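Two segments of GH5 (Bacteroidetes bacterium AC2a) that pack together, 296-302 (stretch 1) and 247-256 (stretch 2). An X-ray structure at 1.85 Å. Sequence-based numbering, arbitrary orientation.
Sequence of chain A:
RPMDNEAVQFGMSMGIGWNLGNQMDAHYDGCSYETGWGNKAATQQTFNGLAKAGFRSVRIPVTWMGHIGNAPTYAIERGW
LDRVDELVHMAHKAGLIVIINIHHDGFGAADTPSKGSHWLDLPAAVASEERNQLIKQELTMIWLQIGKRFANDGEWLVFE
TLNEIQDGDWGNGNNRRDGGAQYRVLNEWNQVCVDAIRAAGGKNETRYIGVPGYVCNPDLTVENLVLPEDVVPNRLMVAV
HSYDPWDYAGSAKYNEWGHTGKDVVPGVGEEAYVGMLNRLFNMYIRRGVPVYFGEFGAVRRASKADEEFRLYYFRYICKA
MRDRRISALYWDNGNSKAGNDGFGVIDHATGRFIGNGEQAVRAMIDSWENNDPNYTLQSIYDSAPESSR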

# COMPACT_ATOMS: atom_id res chain seq x y z
N PHE A 296 4.11 2.70 -3.04
CA PHE A 296 5.11 3.72 -3.28
C PHE A 296 5.09 4.08 -4.73
O PHE A 296 4.57 3.35 -5.56
CB PHE A 296 6.54 3.31 -2.83
CG PHE A 296 7.24 2.41 -3.83
CD1 PHE A 296 6.88 1.08 -3.93
CD2 PHE A 296 8.20 2.92 -4.68
CE1 PHE A 296 7.50 0.23 -4.86
CE2 PHE A 296 8.85 2.08 -5.62
CZ PHE A 296 8.49 0.73 -5.71
N GLY A 297 5.67 5.21 -5.05
CA GLY A 297 5.91 5.53 -6.44
C GLY A 297 6.21 6.97 -6.68
O GLY A 297 6.25 7.79 -5.75
N ALA A 298 6.43 7.25 -7.96
CA ALA A 298 6.65 8.58 -8.49
C ALA A 298 6.07 8.59 -9.89
O ALA A 298 6.27 7.63 -10.69
CB ALA A 298 8.14 8.92 -8.55
N VAL A 299 5.43 9.70 -10.24
CA VAL A 299 4.83 9.83 -11.55
C VAL A 299 5.81 9.88 -12.71
O VAL A 299 7.00 10.21 -12.56
CB VAL A 299 3.85 11.01 -11.64
CG1 VAL A 299 2.74 10.83 -10.61
CG2 VAL A 299 4.56 12.36 -11.52
N ARG A 300 5.29 9.54 -13.88
CA ARG A 300 6.03 9.56 -15.12
C ARG A 300 6.29 11.01 -15.56
O ARG A 300 5.53 11.93 -15.24
CB ARG A 300 5.22 8.83 -16.21
CG ARG A 300 5.98 8.59 -17.52
CD ARG A 300 5.15 7.83 -18.53
NE ARG A 300 4.05 8.61 -19.10
CZ ARG A 300 4.19 9.47 -20.11
NH1 ARG A 300 5.39 9.73 -20.64
NH2 ARG A 300 3.13 10.09 -20.58
N ARG A 301 7.35 11.18 -16.33
CA ARG A 301 7.70 12.50 -16.87
C ARG A 301 7.67 12.55 -18.39
O ARG A 301 8.02 11.56 -19.05
CB ARG A 301 9.11 12.88 -16.40
CG ARG A 301 9.35 12.61 -14.93
CD ARG A 301 8.53 13.50 -14.01
NE ARG A 301 8.22 12.78 -12.77
CZ ARG A 301 8.16 13.30 -11.55
NH1 ARG A 301 8.40 14.59 -11.32
NH2 ARG A 301 7.87 12.52 -10.52
N ALA A 302 7.34 13.72 -18.94
CA ALA A 302 7.32 13.87 -20.42
C ALA A 302 8.71 13.89 -21.09
O ALA A 302 8.93 13.26 -22.13
CB ALA A 302 6.49 15.09 -20.81
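Stretch 2, residues 247-256: DYAGSAKYNE

How does stretch 2 begin its course over stretch 1? It enters as the end of a helix, 247-249, and continues as loop; stretch 1 forms no regular helix or strand. A249 pairs with A298 and N255 with R301, so the two chains advance in the same general sense. D247 stays out of reach, but Y248 offers both its ring and its carbonyl. The guanidinium of R301 lies flat on the ring, centres 4.3 Å apart and planes at 20°, while R301 NH2 donates to Y248 O at 2.8 Å and R301 NH1 reaches the same oxygen at 3.1 Å.

Where do the backbones come closest? At A249, whose CA lies 4.0 Å from A298 CA. V299 N donates to A249 O at 2.9 Å, and A298 CA approaches that oxygen at 3.3 Å in a CA-H...O contact. The two methyl groups also touch: A298 CB lies 3.8 Å from A249 CB.

What happens once the helix has ended? The chain runs through G250 to A252, where phi turns positive and CB points toward stretch 1, 3.9 Å from V299 CG2 and 3.7 Å from R301 NH1. Y254 N bonds back to D247 O at 2.9 Å, closing the loop.

How does the loop finish the contact? N255 and the carbonyl of Y254 also meet the edge of the R301 guanidinium. Y254 O receives a weak hydrogen bond from R301 NH1 at 3.2 Å, then N255 OD1 accepts a stronger one from the same R301 NH1 at 2.8 Å.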

# COMPACT_ATOMS: atom_id res chain seq x y z
N ASP A 247 6.21 16.82 -3.55
CA ASP A 247 6.24 17.77 -4.67
C ASP A 247 7.23 17.38 -5.82
O ASP A 247 7.29 18.03 -6.87
CB ASP A 247 6.44 19.17 -4.16
CG ASP A 247 5.15 19.76 -3.56
OD1 ASP A 247 4.05 19.32 -3.95
OD2 ASP A 247 5.29 20.62 -2.67
N TYR A 248 7.97 16.31 -5.59
CA TYR A 248 8.66 15.59 -6.67
C TYR A 248 7.85 14.41 -7.20
O TYR A 248 7.51 14.36 -8.40
CB TYR A 248 10.04 15.11 -6.24
CG TYR A 248 10.62 14.22 -7.31
CD1 TYR A 248 10.99 14.75 -8.54
CD2 TYR A 248 10.67 12.85 -7.14
CE1 TYR A 248 11.45 13.93 -9.57
CE2 TYR A 248 11.12 12.01 -8.15
CZ TYR A 248 11.49 12.54 -9.37
OH TYR A 248 11.95 11.69 -10.40
N ALA A 249 7.55 13.45 -6.32
CA ALA A 249 6.97 12.17 -6.74
C ALA A 249 5.49 12.20 -7.11
O ALA A 249 5.07 11.46 -8.01
CB ALA A 249 7.18 11.12 -5.66
N GLY A 250 4.72 13.04 -6.42
CA GLY A 250 3.29 13.04 -6.55
C GLY A 250 2.71 14.19 -7.35
O GLY A 250 2.04 13.96 -8.36
N SER A 251 2.98 15.42 -6.92
CA SER A 251 2.45 16.59 -7.65
C SER A 251 3.30 16.94 -8.84
O SER A 251 2.82 17.60 -9.75
CB SER A 251 2.30 17.81 -6.75
OG SER A 251 3.57 18.28 -6.35
N ALA A 252 4.57 16.53 -8.84
CA ALA A 252 5.52 16.87 -9.91
C ALA A 252 5.67 18.37 -10.15
O ALA A 252 5.83 18.81 -11.29
CB ALA A 252 5.12 16.19 -11.22
N LYS A 253 5.59 19.18 -9.09
CA LYS A 253 5.97 20.55 -9.19
C LYS A 253 7.45 20.66 -9.53
O LYS A 253 7.87 21.59 -10.24
CB LYS A 253 5.73 21.28 -7.89
CG LYS A 253 4.27 21.57 -7.64
CD LYS A 253 4.12 22.18 -6.28
CE LYS A 253 2.69 22.17 -5.80
NZ LYS A 253 1.82 23.05 -6.59
N TYR A 254 8.24 19.74 -8.99
CA TYR A 254 9.64 19.62 -9.32
C TYR A 254 9.87 18.34 -10.12
O TYR A 254 9.27 17.31 -9.82
CB TYR A 254 10.47 19.58 -8.05
CG TYR A 254 10.32 20.82 -7.18
CD1 TYR A 254 9.28 20.93 -6.25
CD2 TYR A 254 11.20 21.89 -7.31
CE1 TYR A 254 9.13 22.05 -5.45
CE2 TYR A 254 11.07 23.03 -6.52
CZ TYR A 254 10.02 23.10 -5.59
OH TYR A 254 9.86 24.24 -4.82
N ASN A 255 10.78 18.37 -11.09
CA ASN A 255 10.96 17.21 -11.94
C ASN A 255 12.35 16.59 -11.92
O ASN A 255 12.64 15.75 -12.75
CB ASN A 255 10.47 17.56 -13.35
CG ASN A 255 8.97 17.63 -13.42
OD1 ASN A 255 8.30 16.61 -13.32
ND2 ASN A 255 8.43 18.83 -13.49
N GLU A 256 13.16 16.98 -10.95
CA GLU A 256 14.42 16.31 -10.68
C GLU A 256 14.49 15.95 -9.19
O GLU A 256 13.75 16.50 -8.36
CB GLU A 256 15.58 17.22 -11.14
CG GLU A 256 15.60 17.44 -12.65
CD GLU A 256 16.76 18.28 -13.19
OE1 GLU A 256 17.37 19.05 -12.42
OE2 GLU A 256 17.05 18.17 -14.40